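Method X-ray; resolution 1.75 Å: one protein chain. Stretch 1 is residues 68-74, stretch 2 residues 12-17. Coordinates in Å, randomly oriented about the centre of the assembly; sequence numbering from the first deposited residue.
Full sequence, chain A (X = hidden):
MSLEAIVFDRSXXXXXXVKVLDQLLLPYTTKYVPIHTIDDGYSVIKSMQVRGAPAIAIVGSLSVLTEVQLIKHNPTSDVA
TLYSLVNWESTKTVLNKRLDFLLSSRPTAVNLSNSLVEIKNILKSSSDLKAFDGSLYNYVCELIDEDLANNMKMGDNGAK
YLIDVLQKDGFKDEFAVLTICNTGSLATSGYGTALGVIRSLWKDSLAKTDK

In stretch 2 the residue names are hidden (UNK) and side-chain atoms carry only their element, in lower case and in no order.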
ATOM      1  N   VAL A  68      40.288   7.636   0.036  1.00 16.91           N
ATOM      2  CA  VAL A  68      41.564   8.327  -0.132  1.00 18.25           C
ATOM      3  C   VAL A  68      42.446   8.151   1.093  1.00 18.07           C
ATOM      4  O   VAL A  68      43.679   8.113   0.990  1.00 16.86           O
ATOM      5  CB  VAL A  68      41.410   9.809  -0.516  1.00 19.29           C
ATOM      6  CG1 VAL A  68      40.641   9.955  -1.833  1.00 20.64           C
ATOM      7  CG2 VAL A  68      40.761  10.571   0.590  1.00 19.63           C
ATOM      8  N   GLN A  69      41.823   8.025   2.262  1.00 16.65           N
ATOM      9  CA  GLN A  69      42.599   7.782   3.473  1.00 16.93           C
ATOM     10  C   GLN A  69      43.161   6.375   3.527  1.00 18.55           C
ATOM     11  O   GLN A  69      44.267   6.163   4.028  1.00 18.99           O
ATOM     12  CB  GLN A  69      41.796   8.116   4.730  1.00 16.22           C
ATOM     13  CG  GLN A  69      41.378   9.584   4.718  1.00 14.22           C
ATOM     14  CD  GLN A  69      40.893  10.075   6.057  1.00 14.77           C
ATOM     15  OE1 GLN A  69      40.343   9.301   6.848  1.00 13.98           O
ATOM     16  NE2 GLN A  69      41.099  11.358   6.327  1.00 15.08           N
ATOM     17  N   LEU A  70      42.410   5.418   2.996  1.00 19.00           N
ATOM     18  CA  LEU A  70      42.888   4.044   2.915  1.00 21.25           C
ATOM     19  C   LEU A  70      44.090   3.932   1.972  1.00 22.56           C
ATOM     20  O   LEU A  70      45.066   3.247   2.278  1.00 22.98           O
ATOM     21  CB  LEU A  70      41.760   3.111   2.461  1.00 20.87           C
ATOM     22  CG  LEU A  70      42.054   1.610   2.379  1.00 21.53           C
ATOM     23  CD1 LEU A  70      42.706   1.112   3.649  1.00 21.99           C
ATOM     24  CD2 LEU A  70      40.780   0.820   2.091  1.00 22.05           C
ATOM     25  N   ILE A  71      44.036   4.592   0.822  1.00 24.09           N
ATOM     26  CA  ILE A  71      45.144   4.449  -0.115  1.00 27.35           C
ATOM     27  C   ILE A  71      46.403   5.146   0.402  1.00 28.39           C
ATOM     28  O   ILE A  71      47.521   4.786   0.022  1.00 30.39           O
ATOM     29  CB  ILE A  71      44.761   4.888  -1.544  1.00 27.16           C
ATOM     30  CG1 ILE A  71      44.412   6.371  -1.602  1.00 28.68           C
ATOM     31  CG2 ILE A  71      43.579   4.076  -2.049  1.00 27.46           C
ATOM     32  CD1 ILE A  71      43.840   6.801  -2.936  1.00 29.36           C
ATOM     33  N   LYS A  72      46.223   6.136   1.272  1.00 30.06           N
ATOM     34  CA  LYS A  72      47.350   6.739   1.975  1.00 31.28           C
ATOM     35  C   LYS A  72      47.963   5.764   2.979  1.00 31.63           C
ATOM     36  O   LYS A  72      49.179   5.554   2.986  1.00 31.23           O
ATOM     37  CB  LYS A  72      46.945   8.042   2.672  1.00 31.86           C
ATOM     38  CG  LYS A  72      48.075   8.630   3.513  1.00 33.40           C
ATOM     39  CD  LYS A  72      47.561   9.547   4.606  1.00 37.03           C
ATOM     40  CE  LYS A  72      48.474   9.532   5.831  1.00 39.36           C
ATOM     41  NZ  LYS A  72      48.013  10.546   6.833  1.00 41.39           N
ATOM     42  N   HIS A  73      47.111   5.167   3.813  1.00 30.86           N
ATOM     43  CA  HIS A  73      47.544   4.325   4.926  1.00 31.14           C
ATOM     44  C   HIS A  73      47.952   2.913   4.517  1.00 32.78           C
ATOM     45  O   HIS A  73      48.723   2.258   5.218  1.00 32.67           O
ATOM     46  CB  HIS A  73      46.436   4.208   5.975  1.00 30.08           C
ATOM     47  CG  HIS A  73      46.231   5.453   6.779  1.00 27.82           C
ATOM     48  ND1 HIS A  73      44.977   5.915   7.118  1.00 25.45           N
ATOM     49  CD2 HIS A  73      47.115   6.325   7.317  1.00 26.01           C
ATOM     50  CE1 HIS A  73      45.100   7.027   7.821  1.00 24.71           C
ATOM     51  NE2 HIS A  73      46.386   7.295   7.962  1.00 23.48           N
ATOM     52  N   ASN A  74      47.422   2.439   3.396  1.00 33.75           N
ATOM     53  CA  ASN A  74      47.772   1.115   2.905  1.00 35.38           C
ATOM     54  C   ASN A  74      47.919   1.061   1.394  1.00 36.17           C
ATOM     55  O   ASN A  74      46.991   0.659   0.685  1.00 35.18           O
ATOM     56  CB  ASN A  74      46.767   0.061   3.366  1.00 35.82           C
ATOM     57  CG  ASN A  74      47.239  -1.353   3.060  1.00 37.65           C
ATOM     58  OD1 ASN A  74      48.262  -1.548   2.392  1.00 39.03           O
ATOM     59  ND2 ASN A  74      46.498  -2.344   3.543  1.00 38.48           N
ATOM     60  N   UNK A  12      39.607  11.644  14.559  1.00  4.64           N
ATOM     61  CA  UNK A  12      40.922  11.665  13.914  1.00  5.20           C
ATOM     62  C   UNK A  12      40.743  12.140  12.474  1.00  5.38           C
ATOM     63  O   UNK A  12      40.353  11.361  11.601  1.00  4.45           O
ATOM     64  c   UNK A  12      42.381   8.259  15.175  1.00  7.86           C
ATOM     65  c   UNK A  12      41.991   9.727  15.259  1.00  5.67           C
ATOM     66  o   UNK A  12      43.239   7.927  14.336  1.00  7.91           O
ATOM     67  o   UNK A  12      41.843   7.425  15.932  1.00  6.85           O
ATOM     68  c   UNK A  12      41.536  10.260  13.907  1.00  3.99           C
ATOM     69  N   UNK A  13      40.986  13.420  12.207  1.00  6.50           N
ATOM     70  CA  UNK A  13      40.719  13.952  10.864  1.00  6.57           C
ATOM     71  C   UNK A  13      41.434  13.181   9.751  1.00  5.83           C
ATOM     72  O   UNK A  13      40.919  13.128   8.635  1.00  5.63           O
ATOM     73  c   UNK A  13      41.489  14.458  13.126  1.00  6.15           C
ATOM     74  c   UNK A  13      41.213  15.400  10.956  1.00  6.91           C
ATOM     75  c   UNK A  13      41.098  15.728  12.411  1.00  7.78           C
ATOM     76  N   UNK A  14      42.592  12.599  10.051  1.00  4.82           N
ATOM     77  CA  UNK A  14      43.351  11.859   9.041  1.00  4.61           C
ATOM     78  C   UNK A  14      42.978  10.382   8.901  1.00  4.46           C
ATOM     79  O   UNK A  14      43.504   9.681   8.034  1.00  2.38           O
ATOM     80  o   UNK A  14      47.261  14.547   9.498  1.00 15.05           O
ATOM     81  c   UNK A  14      45.410  13.309   8.683  1.00  8.41           C
ATOM     82  c   UNK A  14      46.894  13.501   8.935  1.00 11.24           C
ATOM     83  c   UNK A  14      44.853  12.023   9.273  1.00  5.62           C
ATOM     84  o   UNK A  14      47.698  12.619   8.569  1.00 14.41           O
ATOM     85  N   UNK A  15      42.062   9.916   9.742  1.00  3.27           N
ATOM     86  CA  UNK A  15      41.777   8.490   9.865  1.00  4.50           C
ATOM     87  C   UNK A  15      40.337   8.336  10.343  1.00  4.22           C
ATOM     88  O   UNK A  15      40.096   7.780  11.415  1.00  5.48           O
ATOM     89  o   UNK A  15      42.389   5.669   9.992  1.00  4.55           O
ATOM     90  n   UNK A  15      42.798   5.828  12.199  1.00  4.57           N
ATOM     91  c   UNK A  15      42.726   7.866  10.903  1.00  3.67           C
ATOM     92  c   UNK A  15      42.618   6.358  10.988  1.00  4.66           C
ATOM     93  N   UNK A  16      39.385   8.826   9.562  1.00  4.76           N
ATOM     94  CA  UNK A  16      37.994   8.804  10.022  1.00  4.75           C
ATOM     95  C   UNK A  16      37.450   7.389   9.944  1.00  5.47           C
ATOM     96  O   UNK A  16      37.959   6.563   9.182  1.00  4.73           O
ATOM     97  c   UNK A  16      37.559  11.192   9.300  1.00  5.19           C
ATOM     98  c   UNK A  16      37.074   9.752   9.219  1.00  4.19           C
ATOM     99  c   UNK A  16      36.920   9.304   7.763  1.00  5.01           C
ATOM    100  N   UNK A  17      36.413   7.100  10.727  1.00  4.76           N
ATOM    101  CA  UNK A  17      35.687   5.858  10.511  1.00  7.02           C
ATOM    102  C   UNK A  17      34.230   6.160  10.184  1.00  6.21           C
ATOM    103  O   UNK A  17      33.663   7.159  10.637  1.00  6.34           O
ATOM    104  c   UNK A  17      35.839   4.902  11.696  1.00  8.23           C
ATOM    105  o   UNK A  17      35.130   5.408  12.809  1.00 12.67           O
TER
HETATM  106  O   HOH W   1      44.816  10.406   5.724  1.00 20.12           O
HETATM  107  O   HOH W   2      39.416   6.770   6.995  1.00 21.84           O

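Position 12 carries three side-chain carbons in an unbranched chain, the third bonded to two oxygens. Its CA-to-CB bond points toward the helix of stretch 1, yet the side chain makes no contact there. This is a carboxylate on a two-carbon spacer, and the residue is Glu-12.

At position 13 three carbons close a ring onto the backbone N. The CA-to-CB bond points away from stretch 1; what reaches the helix is the backbone carbonyl, whose O accepts a hydrogen bond from NE2 of Gln-69 at 2.9 Å. The ring identifies Pro-13.

Position 14 again has three carbons in a row, the last carrying two oxygens. One of these oxygens lies 2.7 Å from NZ of Lys-72, as expected of a carboxylate paired with an ammonium group. The backbone O of position 14 lies 3.1 Å from CE1 of His-73, at the edge of the imidazole and near its plane. The residue is Glu-14, and the pair with Lys-72 is a salt bridge made through its OE1.

Position 15 has two side-chain carbons, the second bearing two further atoms, one oxygen and one nitrogen. Its CA-to-CB bond runs sideways, and the side-chain oxygen makes a looser contact, 3.7 Å from CE1 of His-73. This short carboxamide is Asn-15. Its ND2 donates to OE1 of Glu-12 at 3.0 Å, and its backbone N donates to O of Glu-12 at 2.9 Å, closing a type I beta turn.

Position 16 has one carbon branching into two more, with no polar atom. Its backbone N donates to OE1 of Gln-69 at 2.9 Å, while one of the branch carbons packs 3.5 Å from the same OE1. The residue is Val-16, and that carbon is its CG2.

Position 17 has a single carbon followed by one oxygen. Its CA-to-CB bond points away from stretch 1, and the residue, Ser-17, makes no contact there.

The contact centres on Gln-69, whose carboxamide uses both its polar ends on the backbone of the turn and of the residue that follows it: NE2 donates a hydrogen bond to O of Pro-13, and OE1 accepts one from N of Val-16. Because these partners are main-chain atoms, the bonds read the path of the loop rather than its side chains. Water 2 donates to OE1 of Gln-69 at 2.7 Å and to O of Val-16 at 2.6 Å. One helical turn further on, Lys-72 and His-73 extend the contact over Glu-14, where water 1 donates to O of Glu-14 at 2.8 Å and weakly accepts from NZ of Lys-72 at 3.4 Å.

Stretch 2, residues 12-17: EPENVS
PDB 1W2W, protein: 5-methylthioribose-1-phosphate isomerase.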